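Local atomic coordinates of secreted protein ASP-2 (PDB entry 1U53), a protein that is a secreted hookworm protein of the pathogenesis-related-1 (CAP) family and a vaccine antigen against human hookworm infection, with no firmly established molecular activity. Residues R28-V31 against Q35-D38; E179-S182 against N186-K189. One frame throughout, in Å; residues are numbered along the deposited sequence.

Interaction 1: R28-V31 against Q35-D38; sequences RSSV and QAKD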
ATOM      1  N   ARG A  28      -2.210  -7.504   2.737  1.00  9.17           N
ATOM      2  CA  ARG A  28      -3.521  -7.705   2.068  1.00  8.27           C
ATOM      3  C   ARG A  28      -4.094  -9.061   2.415  1.00 10.79           C
ATOM      4  O   ARG A  28      -5.312  -9.205   2.632  1.00 11.29           O
ATOM      5  CB  ARG A  28      -3.355  -7.533   0.545  1.00 10.52           C
ATOM      6  CG  ARG A  28      -3.123  -6.079   0.250  1.00 10.50           C
ATOM      7  CD  ARG A  28      -2.626  -5.834  -1.192  1.00 11.34           C
ATOM      8  NE  ARG A  28      -3.666  -6.060  -2.222  1.00 10.48           N
ATOM      9  CZ  ARG A  28      -4.532  -5.130  -2.648  1.00 11.94           C
ATOM     10  NH1 ARG A  28      -4.557  -3.897  -2.124  1.00 10.49           N
ATOM     11  NH2 ARG A  28      -5.405  -5.450  -3.594  1.00 10.97           N
ATOM     12  N   SER A  29      -3.221 -10.079   2.425  1.00 11.32           N
ATOM     13  CA  SER A  29      -3.703 -11.435   2.684  1.00 12.39           C
ATOM     14  C   SER A  29      -4.194 -11.551   4.123  1.00 13.24           C
ATOM     15  O   SER A  29      -5.280 -12.074   4.371  1.00 12.98           O
ATOM     16  CB  SER A  29      -2.602 -12.498   2.392  1.00 13.23           C
ATOM     17  OG  SER A  29      -2.936 -13.785   2.950  1.00 12.56           O
ATOM     18  N   SER A  30      -3.416 -11.040   5.070  1.00 11.51           N
ATOM     19  CA  SER A  30      -3.891 -11.037   6.476  1.00 12.12           C
ATOM     20  C   SER A  30      -5.262 -10.394   6.636  1.00 12.13           C
ATOM     21  O   SER A  30      -6.116 -10.921   7.325  1.00 12.84           O
ATOM     22  CB  SER A  30      -2.896 -10.354   7.411  1.00 14.73           C
ATOM     23  OG  SER A  30      -2.923  -8.930   7.365  1.00 22.49           O
ATOM     24  N   VAL A  31      -5.475  -9.236   6.017  1.00 10.94           N
ATOM     25  CA  VAL A  31      -6.774  -8.587   6.108  1.00 12.30           C
ATOM     26  C   VAL A  31      -7.838  -9.495   5.473  1.00 12.12           C
ATOM     27  O   VAL A  31      -8.886  -9.741   6.070  1.00 12.23           O
ATOM     28  CB  VAL A  31      -6.743  -7.208   5.392  1.00 12.99           C
ATOM     29  CG1 VAL A  31      -8.174  -6.664   5.191  1.00 12.59           C
ATOM     30  CG2 VAL A  31      -5.832  -6.282   6.158  1.00 11.81           C
ATOM     31  N   GLN A  35      -7.590 -11.884   9.639  1.00 12.20           N
ATOM     32  CA  GLN A  35      -6.572 -12.095  10.668  1.00 12.75           C
ATOM     33  C   GLN A  35      -5.980 -10.783  11.187  1.00 14.17           C
ATOM     34  O   GLN A  35      -5.119 -10.800  12.052  1.00 14.43           O
ATOM     35  CB  GLN A  35      -5.418 -12.904  10.083  1.00 16.39           C
ATOM     36  CG  GLN A  35      -5.827 -14.294   9.620  1.00 19.11           C
ATOM     37  CD  GLN A  35      -4.637 -15.059   9.109  1.00 20.52           C
ATOM     38  OE1 GLN A  35      -3.591 -14.489   8.904  1.00 23.12           O
ATOM     39  NE2 GLN A  35      -4.802 -16.334   8.867  1.00 24.36           N
ATOM     40  N   ALA A  36      -6.453  -9.642  10.676  1.00 13.80           N
ATOM     41  CA  ALA A  36      -5.866  -8.342  11.055  1.00 12.54           C
ATOM     42  C   ALA A  36      -6.625  -7.608  12.129  1.00 14.17           C
ATOM     43  O   ALA A  36      -7.801  -7.251  11.918  1.00 12.59           O
ATOM     44  CB  ALA A  36      -5.748  -7.411   9.796  1.00 11.12           C
ATOM     45  N   LYS A  37      -5.972  -7.333  13.267  1.00 13.70           N
ATOM     46  CA  LYS A  37      -6.638  -6.617  14.360  1.00 14.73           C
ATOM     47  C   LYS A  37      -7.040  -5.216  13.955  1.00 15.01           C
ATOM     48  O   LYS A  37      -6.266  -4.491  13.313  1.00 14.66           O
ATOM     49  CB  LYS A  37      -5.719  -6.560  15.588  1.00 19.08           C
ATOM     50  CG  LYS A  37      -6.459  -6.071  16.829  1.00 21.83           C
ATOM     51  CD  LYS A  37      -7.590  -7.055  17.178  1.00 25.17           C
ATOM     52  CE  LYS A  37      -8.399  -6.642  18.426  1.00 23.96           C
ATOM     53  NZ  LYS A  37      -9.253  -5.438  18.260  1.00 27.03           N
ATOM     54  N   ASP A  38      -8.254  -4.805  14.341  1.00 13.94           N
ATOM     55  CA  ASP A  38      -8.748  -3.485  14.019  1.00 14.86           C
ATOM     56  C   ASP A  38      -8.913  -2.729  15.351  1.00 14.27           C
ATOM     57  O   ASP A  38      -9.489  -3.279  16.315  1.00 14.88           O
ATOM     58  CB  ASP A  38     -10.109  -3.689  13.328  1.00 14.63           C
ATOM     59  CG  ASP A  38     -10.733  -2.412  12.806  1.00 14.33           C
ATOM     60  OD1 ASP A  38     -10.441  -1.322  13.326  1.00 14.63           O
ATOM     61  OD2 ASP A  38     -11.558  -2.524  11.874  1.00 14.26           O
TER
HETATM   62  O   HOH W   1      -8.730  -9.174   8.778  1.00 13.61           O
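Ser30 turns its backbone carbonyl toward the chain that has just left the helix, and the N-H of Gln35 closes on it: Gln35 N lies 2.9 Å from Ser30 O. The bond is nearly straight at hydrogen (157°), and the donor sits nearly along the C=O axis. Gln35 CB passes 3.5 Å from Ser30 O before the extended chain runs out to the amide in an exposed setting. The hydroxyl of Ser30 has a different task. With chi1 at 78°, OG folds back between its own backbone N and carbonyl carbon and bonds to Leu27 O one turn earlier, so that toward the loop it offers only a loose contact, Ser30 OG to Ala36 CB at 4.0 Å. The Gln35 N-H to Ser30 O bond spans five residues, as the six-to-one bond of a Schellman motif does, and is consistent with such a C-cap ending helix 14-32, the first helix of the CAP alpha-beta-alpha sandwich. Val31 adds one polar and one apolar link. Its carbonyl reaches the loop through water 1, which bridges Val31 O at 2.8 Å, to which it probably donates, and Ala36 N at 3.0 Å. On the apolar side, the branch CG2, set beside the backbone N while CG1 lies anti to it (chi1 167°), meets the methyl group of Ala36, CG2 to CB at 3.8 Å. Phe109 of helix 97-109 touches the side chains of Ser30, Val31 and Ala36 alike, and Leu112 also packs on Ala36.

Interaction 2: E179-S182 against N186-K189; sequences EPCS and NCDK
A disulfide makes the covalent join between Cys181 and Cys187, SG to SG at 2.0 Å. Its chi3 of 87° is close to the relaxed value and gives the bridge a right-handed twist, with the two CB atoms of Cys181 and Cys187 3.6 Å apart. The half-cystines reach it by different torsions: SG of Cys181 stands anti to its carbonyl carbon, beside the backbone N, whereas SG of Cys187 stands anti to the backbone N (chi1 172°) and beside the carbonyl carbon. Cys181 is buried, its partner less completely so.

No hydrogen bond crosses between the segments. Residues 179-182 form a type II beta turn, closed by Ser182 N to Glu179 O at 3.0 Å; Pro180 takes the second position and Cys181 the third, where the turn requires a positive phi, here 64°. Cys187 sits on strand 187-188, which pairs antiparallel with strand 193-194 in a small hairpin near the C terminus, and Asn186 bonds to Ser195. This cysteine-rich tail, which also holds the disulfide Cys184-Cys194, is consistent with the cysteine-rich hinge-like extension found in cysteine-rich secretory proteins.

Van der Waals contacts add little beyond the bridge. Cys181 SG lies 4.0 Å from Asp188 N, while the Asp188 carboxylate is engaged elsewhere, in a salt bridge to Lys191. The chain of Lys189 bends back at chi2 and carries NZ to 4.0 Å from Cys181 CB, although the modelled path of that chain is doubtful. Pro180, at the corner of the turn, touches Leu33 and Lys46 instead.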
ATOM      1  N   GLU A 179     -16.423 -14.195   2.405  1.00 19.63           N
ATOM      2  CA  GLU A 179     -15.411 -15.236   2.633  1.00 22.94           C
ATOM      3  C   GLU A 179     -14.319 -15.119   1.596  1.00 20.77           C
ATOM      4  O   GLU A 179     -14.611 -14.823   0.461  1.00 19.79           O
ATOM      5  CB  GLU A 179     -16.039 -16.635   2.568  1.00 27.13           C
ATOM      6  CG  GLU A 179     -16.858 -16.994   3.790  1.00 30.83           C
ATOM      7  CD  GLU A 179     -16.018 -17.002   5.071  1.00 33.66           C
ATOM      8  OE1 GLU A 179     -14.819 -17.345   5.009  1.00 34.63           O
ATOM      9  OE2 GLU A 179     -16.562 -16.649   6.136  1.00 36.01           O
ATOM     10  N   PRO A 180     -13.041 -15.302   2.007  1.00 21.31           N
ATOM     11  CA  PRO A 180     -11.902 -15.165   1.103  1.00 20.71           C
ATOM     12  C   PRO A 180     -12.119 -15.969  -0.163  1.00 20.82           C
ATOM     13  O   PRO A 180     -12.581 -17.119  -0.077  1.00 19.96           O
ATOM     14  CB  PRO A 180     -10.727 -15.745   1.896  1.00 21.81           C
ATOM     15  CG  PRO A 180     -11.127 -15.776   3.281  1.00 22.14           C
ATOM     16  CD  PRO A 180     -12.630 -15.614   3.387  1.00 21.57           C
ATOM     17  N   CYS A 181     -11.827 -15.346  -1.303  1.00 20.12           N
ATOM     18  CA  CYS A 181     -11.957 -15.917  -2.643  1.00 22.48           C
ATOM     19  C   CYS A 181     -13.377 -16.278  -3.112  1.00 22.96           C
ATOM     20  O   CYS A 181     -13.556 -16.850  -4.204  1.00 23.33           O
ATOM     21  CB  CYS A 181     -11.052 -17.130  -2.819  1.00 23.74           C
ATOM     22  SG  CYS A 181      -9.277 -16.754  -3.124  1.00 26.01           S
ATOM     23  N   SER A 182     -14.377 -15.928  -2.311  1.00 21.46           N
ATOM     24  CA  SER A 182     -15.755 -16.285  -2.640  1.00 21.46           C
ATOM     25  C   SER A 182     -16.288 -15.545  -3.844  1.00 21.54           C
ATOM     26  O   SER A 182     -17.298 -15.974  -4.429  1.00 21.69           O
ATOM     27  CB  SER A 182     -16.675 -16.086  -1.449  1.00 20.98           C
ATOM     28  OG  SER A 182     -16.640 -14.748  -0.989  1.00 21.76           O
ATOM     29  N   ASN A 186     -10.041 -17.006  -9.839  1.00 23.08           N
ATOM     30  CA  ASN A 186      -8.608 -17.315  -9.941  1.00 23.24           C
ATOM     31  C   ASN A 186      -7.991 -17.060  -8.573  1.00 23.77           C
ATOM     32  O   ASN A 186      -7.299 -16.068  -8.392  1.00 24.93           O
ATOM     33  CB  ASN A 186      -7.904 -16.419 -10.982  1.00 24.74           C
ATOM     34  CG  ASN A 186      -8.453 -16.594 -12.407  1.00 26.04           C
ATOM     35  OD1 ASN A 186      -8.622 -17.707 -12.906  1.00 26.13           O
ATOM     36  ND2 ASN A 186      -8.674 -15.473 -13.081  1.00 28.53           N
ATOM     37  N   CYS A 187      -8.233 -17.971  -7.635  1.00 24.36           N
ATOM     38  CA  CYS A 187      -7.921 -17.828  -6.222  1.00 23.57           C
ATOM     39  C   CYS A 187      -6.641 -18.486  -5.741  1.00 22.63           C
ATOM     40  O   CYS A 187      -6.393 -19.666  -6.013  1.00 21.82           O
ATOM     41  CB  CYS A 187      -9.035 -18.494  -5.433  1.00 24.95           C
ATOM     42  SG  CYS A 187      -8.675 -18.596  -3.731  1.00 29.28           S
ATOM     43  N   ASP A 188      -5.859 -17.720  -4.972  1.00 23.74           N
ATOM     44  CA  ASP A 188      -4.666 -18.220  -4.275  1.00 25.68           C
ATOM     45  C   ASP A 188      -5.239 -18.641  -2.924  1.00 26.20           C
ATOM     46  O   ASP A 188      -5.563 -17.817  -2.042  1.00 24.26           O
ATOM     47  CB  ASP A 188      -3.617 -17.095  -4.203  1.00 27.15           C
ATOM     48  CG  ASP A 188      -2.275 -17.527  -3.568  1.00 28.83           C
ATOM     49  OD1 ASP A 188      -2.227 -18.523  -2.835  1.00 27.85           O
ATOM     50  OD2 ASP A 188      -1.274 -16.806  -3.785  1.00 29.97           O
ATOM     51  N   LYS A 189      -5.486 -19.936  -2.797  1.00 26.28           N
ATOM     52  CA  LYS A 189      -6.277 -20.414  -1.685  1.00 27.91           C
ATOM     53  C   LYS A 189      -5.546 -20.268  -0.359  1.00 27.71           C
ATOM     54  O   LYS A 189      -6.158 -20.019   0.663  1.00 28.67           O
ATOM     55  CB  LYS A 189      -6.649 -21.876  -1.911  1.00 29.96           C
ATOM     56  CG  LYS A 189      -7.749 -22.026  -2.932  1.00 31.97           C
ATOM     57  CD  LYS A 189      -8.986 -21.222  -2.506  1.00 33.13           C
ATOM     58  CE  LYS A 189     -10.243 -21.721  -3.230  1.00 34.75           C
ATOM     59  NZ  LYS A 189     -11.510 -21.114  -2.723  1.00 34.77           N
TER

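Interaction 1 closes before interaction 2 opens, so the two follow in series, yet the fold brings them to the same side of the chain's centre, with their own centres 15 Å apart and nearest atoms about 7 Å apart. They share no helix or strand: 28-31 lies in the last turns of helix 14-32, whereas 186-189 carries strand 187-188 of the small two-stranded sheet. Lys191 links their surroundings, for its carbonyl accepts a hydrogen bond from Ser29 OG and its amine pairs with Asp188. Pro180 further touches Leu33, within the turn spanned by interaction 1. The disulfide-braced tail thus packs beside the end of the first helix.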